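PDB 2FGC: acetolactate synthase, small subunit, which probably serves as a regulatory subunit and forms dimers of chains that each carry an ACT domain and a second domain of ferredoxin-like topology. Local coordinates for residues D123-R137 against K158-Q170. Sequence-based numbering, arbitrary orientation.
Sequences DEDKQEIFQLVEIFR and KVEAFINLLPQKQ
Phe162 turns its ring edge to the face of Phe136, an edge-to-face pair with centroids 5.3 Å apart and planes at 64°. Phe162 CD1 stands 3.6 Å above the plane of the Phe136 ring, offset toward its rim, while Phe162 CB makes a CH-pi contact over the same ring. Ala161 CB sits at the edge of Phe136, near its plane, and Leu165 CD1 reaches Phe136 CZ at 3.8 Å. Leu132, its CG anti to the backbone N (chi1 -174°), extends between the helices and wedges CD2 among three residues: 3.5 Å from Phe162 CE1, 3.6 Å from Leu166 CD2, and against Leu165 CB. Val133 CG2 meets the edge of Phe162 near CZ. The axes of 126-135 and 158-165 run antiparallel at 172° and approach to 11.1 Å, the helices side by side on a four-stranded antiparallel sheet; the beta-alpha-beta-beta-alpha-beta order is that of a ferredoxin-like fold. Ile152 of the sheet touches both phenylalanines, Ile150 touches Ile129 and Val133, and Val120 lies against Leu166. Polar contacts close both ends of this apolar seam. At one, the extended chain of Lys158 passes CG beside Phe136 CD2 and gives a weak hydrogen bond from NZ to Phe136 O, where a Schellman motif with Arg137 at C-prime ends the helix. At the other, Lys169, bent near its end, brings NZ to Asp123 OD2 in a 2.8 Å salt bridge, approaching from above the carboxylate plane. Asp125 OD1 accepts a nearly straight 2.7 Å bond from Asp123 N, closing the turn just before helix 126-135.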
loop_
_atom_site.group_PDB
_atom_site.type_symbol
_atom_site.label_atom_id
_atom_site.label_comp_id
_atom_site.label_asym_id
_atom_site.label_seq_id
_atom_site.Cartn_x
_atom_site.Cartn_y
_atom_site.Cartn_z
ATOM N N ASP A 123 -2.643 -14.791 24.345
ATOM C CA ASP A 123 -2.063 -15.561 25.434
ATOM C C ASP A 123 -2.658 -15.044 26.752
ATOM O O ASP A 123 -2.031 -14.271 27.513
ATOM C CB ASP A 123 -0.531 -15.501 25.369
ATOM C CG ASP A 123 0.144 -16.196 26.558
ATOM O OD1 ASP A 123 -0.403 -17.206 27.090
ATOM O OD2 ASP A 123 1.235 -15.723 26.961
ATOM N N GLU A 124 -3.897 -15.438 27.013
ATOM C CA GLU A 124 -4.583 -14.935 28.210
ATOM C C GLU A 124 -4.760 -13.417 28.143
ATOM O O GLU A 124 -4.815 -12.757 29.172
ATOM C CB GLU A 124 -3.779 -15.236 29.509
ATOM C CG GLU A 124 -3.163 -16.636 29.684
ATOM C CD GLU A 124 -4.176 -17.673 30.102
ATOM O OE1 GLU A 124 -5.039 -18.024 29.262
ATOM O OE2 GLU A 124 -4.101 -18.136 31.269
ATOM N N ASP A 125 -4.803 -12.839 26.950
ATOM C CA ASP A 125 -4.847 -11.377 26.886
ATOM C C ASP A 125 -5.723 -10.846 25.788
ATOM O O ASP A 125 -5.532 -9.748 25.314
ATOM C CB ASP A 125 -3.443 -10.763 26.837
ATOM C CG ASP A 125 -2.606 -11.262 25.649
ATOM O OD1 ASP A 125 -3.052 -12.177 24.874
ATOM O OD2 ASP A 125 -1.469 -10.725 25.506
ATOM N N LYS A 126 -6.685 -11.654 25.390
ATOM C CA LYS A 126 -7.737 -11.221 24.467
ATOM C C LYS A 126 -8.165 -9.780 24.782
ATOM O O LYS A 126 -8.348 -8.967 23.909
ATOM C CB LYS A 126 -8.986 -12.118 24.640
ATOM C CG LYS A 126 -8.828 -13.454 24.078
ATOM C CD LYS A 126 -10.099 -14.209 24.063
ATOM C CE LYS A 126 -9.729 -15.667 23.981
ATOM N NZ LYS A 126 -10.910 -16.506 24.288
ATOM N N GLN A 127 -8.312 -9.494 26.060
ATOM C CA GLN A 127 -9.015 -8.302 26.466
ATOM C C GLN A 127 -8.110 -7.102 26.331
ATOM O O GLN A 127 -8.544 -6.047 25.905
ATOM C CB GLN A 127 -9.525 -8.436 27.891
ATOM C CG GLN A 127 -10.597 -9.478 28.064
ATOM C CD GLN A 127 -11.087 -9.576 29.503
ATOM O OE1 GLN A 127 -10.417 -10.152 30.363
ATOM N NE2 GLN A 127 -12.267 -9.018 29.768
ATOM N N GLU A 128 -6.841 -7.266 26.677
ATOM C CA GLU A 128 -5.880 -6.168 26.480
ATOM C C GLU A 128 -5.757 -5.854 24.997
ATOM O O GLU A 128 -5.781 -4.700 24.618
ATOM C CB GLU A 128 -4.503 -6.475 27.077
ATOM C CG GLU A 128 -4.440 -6.353 28.597
ATOM C CD GLU A 128 -5.327 -7.379 29.307
ATOM O OE1 GLU A 128 -5.362 -8.569 28.885
ATOM O OE2 GLU A 128 -6.001 -6.981 30.291
ATOM N N ILE A 129 -5.628 -6.885 24.170
ATOM C CA ILE A 129 -5.554 -6.719 22.732
ATOM C C ILE A 129 -6.811 -6.039 22.150
ATOM O O ILE A 129 -6.680 -5.079 21.380
ATOM C CB ILE A 129 -5.231 -8.046 22.032
ATOM C CG1 ILE A 129 -3.820 -8.515 22.441
ATOM C CG2 ILE A 129 -5.280 -7.891 20.536
ATOM C CD1 ILE A 129 -3.488 -9.997 22.038
ATOM N N PHE A 130 -8.007 -6.471 22.543
ATOM C CA PHE A 130 -9.206 -5.861 21.970
ATOM C C PHE A 130 -9.369 -4.406 22.394
ATOM O O PHE A 130 -9.834 -3.567 21.635
ATOM C CB PHE A 130 -10.474 -6.637 22.330
ATOM C CG PHE A 130 -10.535 -8.006 21.719
ATOM C CD1 PHE A 130 -10.058 -8.235 20.437
ATOM C CD2 PHE A 130 -11.094 -9.066 22.421
ATOM C CE1 PHE A 130 -10.102 -9.506 19.871
ATOM C CE2 PHE A 130 -11.158 -10.348 21.845
ATOM C CZ PHE A 130 -10.653 -10.557 20.572
ATOM N N GLN A 131 -9.007 -4.133 23.632
ATOM C CA GLN A 131 -8.964 -2.785 24.138
ATOM C C GLN A 131 -8.071 -1.881 23.345
ATOM O O GLN A 131 -8.441 -0.750 23.045
ATOM C CB GLN A 131 -8.431 -2.827 25.521
ATOM C CG GLN A 131 -9.502 -3.187 26.405
ATOM C CD GLN A 131 -9.109 -2.963 27.805
ATOM O OE1 GLN A 131 -7.927 -3.178 28.183
ATOM N NE2 GLN A 131 -10.081 -2.509 28.621
ATOM N N LEU A 132 -6.900 -2.411 23.009
ATOM C CA LEU A 132 -5.914 -1.673 22.269
ATOM C C LEU A 132 -6.443 -1.321 20.848
ATOM O O LEU A 132 -6.322 -0.168 20.368
ATOM C CB LEU A 132 -4.601 -2.464 22.269
ATOM C CG LEU A 132 -3.485 -1.657 21.626
ATOM C CD1 LEU A 132 -3.052 -0.553 22.539
ATOM C CD2 LEU A 132 -2.278 -2.557 21.184
ATOM N N VAL A 133 -7.047 -2.321 20.199
ATOM C CA VAL A 133 -7.653 -2.154 18.891
ATOM C C VAL A 133 -8.718 -1.052 18.965
ATOM O O VAL A 133 -8.730 -0.180 18.110
ATOM C CB VAL A 133 -8.262 -3.469 18.421
ATOM C CG1 VAL A 133 -9.206 -3.269 17.222
ATOM C CG2 VAL A 133 -7.148 -4.460 18.126
ATOM N N GLU A 134 -9.583 -1.071 19.990
ATOM C CA GLU A 134 -10.597 -0.019 20.164
ATOM C C GLU A 134 -9.982 1.366 20.323
ATOM O O GLU A 134 -10.404 2.288 19.651
ATOM C CB GLU A 134 -11.487 -0.286 21.370
ATOM C CG GLU A 134 -12.314 -1.535 21.249
ATOM C CD GLU A 134 -13.376 -1.664 22.334
ATOM O OE1 GLU A 134 -13.809 -0.591 22.874
ATOM O OE2 GLU A 134 -13.761 -2.853 22.635
ATOM N N ILE A 135 -9.001 1.507 21.225
ATOM C CA ILE A 135 -8.292 2.785 21.418
ATOM C C ILE A 135 -7.662 3.272 20.108
ATOM O O ILE A 135 -7.691 4.454 19.802
ATOM C CB ILE A 135 -7.188 2.688 22.533
ATOM C CG1 ILE A 135 -7.843 2.561 23.911
ATOM C CG2 ILE A 135 -6.259 3.907 22.509
ATOM C CD1 ILE A 135 -6.985 1.835 24.950
ATOM N N PHE A 136 -7.084 2.387 19.312
ATOM C CA PHE A 136 -6.523 2.877 18.056
ATOM C C PHE A 136 -7.509 2.919 16.889
ATOM O O PHE A 136 -7.093 3.210 15.796
ATOM C CB PHE A 136 -5.305 2.073 17.658
ATOM C CG PHE A 136 -4.070 2.474 18.402
ATOM C CD1 PHE A 136 -3.955 2.215 19.777
ATOM C CD2 PHE A 136 -3.022 3.137 17.762
ATOM C CE1 PHE A 136 -2.809 2.583 20.534
ATOM C CE2 PHE A 136 -1.876 3.538 18.521
ATOM C CZ PHE A 136 -1.787 3.245 19.930
ATOM N N ARG A 137 -8.793 2.635 17.125
ATOM C CA ARG A 137 -9.808 2.603 16.055
ATOM C C ARG A 137 -9.419 1.637 14.908
ATOM O O ARG A 137 -9.741 1.865 13.738
ATOM C CB ARG A 137 -10.079 4.016 15.525
ATOM C CG ARG A 137 -10.566 4.993 16.630
ATOM C CD ARG A 137 -11.071 6.275 16.015
ATOM N NE ARG A 137 -11.620 7.120 17.050
ATOM C CZ ARG A 137 -10.895 7.974 17.770
ATOM N NH1 ARG A 137 -9.589 8.122 17.531
ATOM N NH2 ARG A 137 -11.482 8.691 18.724
ATOM N N LYS A 158 1.249 6.326 14.117
ATOM C CA LYS A 158 0.149 5.697 14.858
ATOM C C LYS A 158 0.241 4.168 14.655
ATOM O O LYS A 158 0.120 3.377 15.607
ATOM C CB LYS A 158 -1.190 6.256 14.414
ATOM C CG LYS A 158 -2.418 5.474 14.975
ATOM C CD LYS A 158 -3.736 6.185 14.685
ATOM C CE LYS A 158 -4.905 5.218 14.547
ATOM N NZ LYS A 158 -6.246 5.895 14.532
ATOM N N VAL A 159 0.497 3.778 13.413
ATOM C CA VAL A 159 0.642 2.397 13.023
ATOM C C VAL A 159 1.792 1.759 13.793
ATOM O O VAL A 159 1.641 0.661 14.320
ATOM C CB VAL A 159 0.768 2.245 11.474
ATOM C CG1 VAL A 159 0.933 0.780 11.091
ATOM C CG2 VAL A 159 -0.513 2.745 10.794
ATOM N N GLU A 160 2.924 2.445 13.903
ATOM C CA GLU A 160 4.062 1.866 14.573
ATOM C C GLU A 160 3.892 1.810 16.077
ATOM O O GLU A 160 4.203 0.798 16.723
ATOM C CB GLU A 160 5.341 2.598 14.178
ATOM C CG GLU A 160 6.003 1.879 13.018
ATOM C CD GLU A 160 6.915 2.767 12.191
ATOM O OE1 GLU A 160 7.292 3.862 12.682
ATOM O OE2 GLU A 160 7.252 2.365 11.045
ATOM N N ALA A 161 3.370 2.889 16.641
ATOM C CA ALA A 161 3.039 2.910 18.067
ATOM C C ALA A 161 2.123 1.717 18.390
ATOM O O ALA A 161 2.291 1.031 19.400
ATOM C CB ALA A 161 2.397 4.226 18.444
ATOM N N PHE A 162 1.172 1.447 17.516
ATOM C CA PHE A 162 0.256 0.330 17.734
ATOM C C PHE A 162 0.992 -1.040 17.737
ATOM O O PHE A 162 0.886 -1.826 18.692
ATOM C CB PHE A 162 -0.878 0.331 16.686
ATOM C CG PHE A 162 -1.783 -0.847 16.836
ATOM C CD1 PHE A 162 -2.778 -0.848 17.813
ATOM C CD2 PHE A 162 -1.584 -1.985 16.098
ATOM C CE1 PHE A 162 -3.634 -1.953 18.007
ATOM C CE2 PHE A 162 -2.428 -3.132 16.298
ATOM C CZ PHE A 162 -3.469 -3.088 17.269
ATOM N N ILE A 163 1.736 -1.310 16.663
ATOM C CA ILE A 163 2.592 -2.478 16.533
ATOM C C ILE A 163 3.535 -2.690 17.689
ATOM O O ILE A 163 3.707 -3.815 18.150
ATOM C CB ILE A 163 3.360 -2.414 15.211
ATOM C CG1 ILE A 163 2.408 -2.787 14.074
ATOM C CG2 ILE A 163 4.630 -3.330 15.234
ATOM C CD1 ILE A 163 2.913 -2.308 12.613
ATOM N N ASN A 164 4.148 -1.627 18.171
ATOM C CA ASN A 164 5.036 -1.753 19.315
ATOM C C ASN A 164 4.363 -2.058 20.630
ATOM O O ASN A 164 4.996 -2.607 21.551
ATOM C CB ASN A 164 5.928 -0.531 19.424
ATOM C CG ASN A 164 6.913 -0.446 18.248
ATOM O OD1 ASN A 164 7.406 -1.472 17.727
ATOM N ND2 ASN A 164 7.189 0.776 17.816
ATOM N N LEU A 165 3.079 -1.739 20.732
ATOM C CA LEU A 165 2.359 -1.998 21.968
ATOM C C LEU A 165 1.884 -3.448 22.101
ATOM O O LEU A 165 1.426 -3.890 23.192
ATOM C CB LEU A 165 1.186 -1.041 22.088
ATOM C CG LEU A 165 1.589 0.359 22.521
ATOM C CD1 LEU A 165 0.385 1.269 22.407
ATOM C CD2 LEU A 165 2.101 0.375 23.944
ATOM N N LEU A 166 1.978 -4.206 21.015
ATOM C CA LEU A 166 1.561 -5.612 21.102
ATOM C C LEU A 166 2.658 -6.494 21.727
ATOM O O LEU A 166 3.856 -6.181 21.574
ATOM C CB LEU A 166 1.152 -6.125 19.738
ATOM C CG LEU A 166 -0.039 -5.401 19.131
ATOM C CD1 LEU A 166 -0.166 -5.842 17.668
ATOM C CD2 LEU A 166 -1.314 -5.751 19.965
ATOM N N PRO A 167 2.267 -7.591 22.444
ATOM C CA PRO A 167 3.357 -8.384 23.035
ATOM C C PRO A 167 4.110 -9.035 21.896
ATOM O O PRO A 167 3.525 -9.777 21.113
ATOM C CB PRO A 167 2.650 -9.414 23.932
ATOM C CG PRO A 167 1.237 -9.397 23.546
ATOM C CD PRO A 167 0.933 -8.157 22.741
ATOM N N GLN A 168 5.388 -8.713 21.782
ATOM C CA GLN A 168 6.111 -9.004 20.563
ATOM C C GLN A 168 6.205 -10.490 20.304
ATOM O O GLN A 168 6.186 -10.914 19.150
ATOM C CB GLN A 168 7.471 -8.299 20.561
ATOM C CG GLN A 168 7.313 -6.703 20.640
ATOM C CD GLN A 168 6.602 -6.027 19.400
ATOM O OE1 GLN A 168 7.147 -6.013 18.292
ATOM N NE2 GLN A 168 5.406 -5.458 19.614
ATOM N N LYS A 169 6.231 -11.297 21.354
ATOM C CA LYS A 169 6.300 -12.751 21.160
ATOM C C LYS A 169 5.023 -13.354 20.499
ATOM O O LYS A 169 5.022 -14.488 20.007
ATOM C CB LYS A 169 6.652 -13.446 22.480
ATOM C CG LYS A 169 5.481 -13.582 23.437
ATOM C CD LYS A 169 5.818 -14.433 24.693
ATOM C CE LYS A 169 4.625 -14.475 25.692
ATOM N NZ LYS A 169 3.310 -15.088 25.173
ATOM N N GLN A 170 3.948 -12.577 20.489
ATOM C CA GLN A 170 2.671 -13.013 19.976
ATOM C C GLN A 170 2.284 -12.480 18.585
ATOM O O GLN A 170 1.234 -12.855 18.070
ATOM C CB GLN A 170 1.614 -12.628 20.968
ATOM C CG GLN A 170 1.609 -13.533 22.188
ATOM C CD GLN A 170 0.849 -12.874 23.290
ATOM O OE1 GLN A 170 -0.294 -12.453 23.099
ATOM N NE2 GLN A 170 1.478 -12.723 24.427
#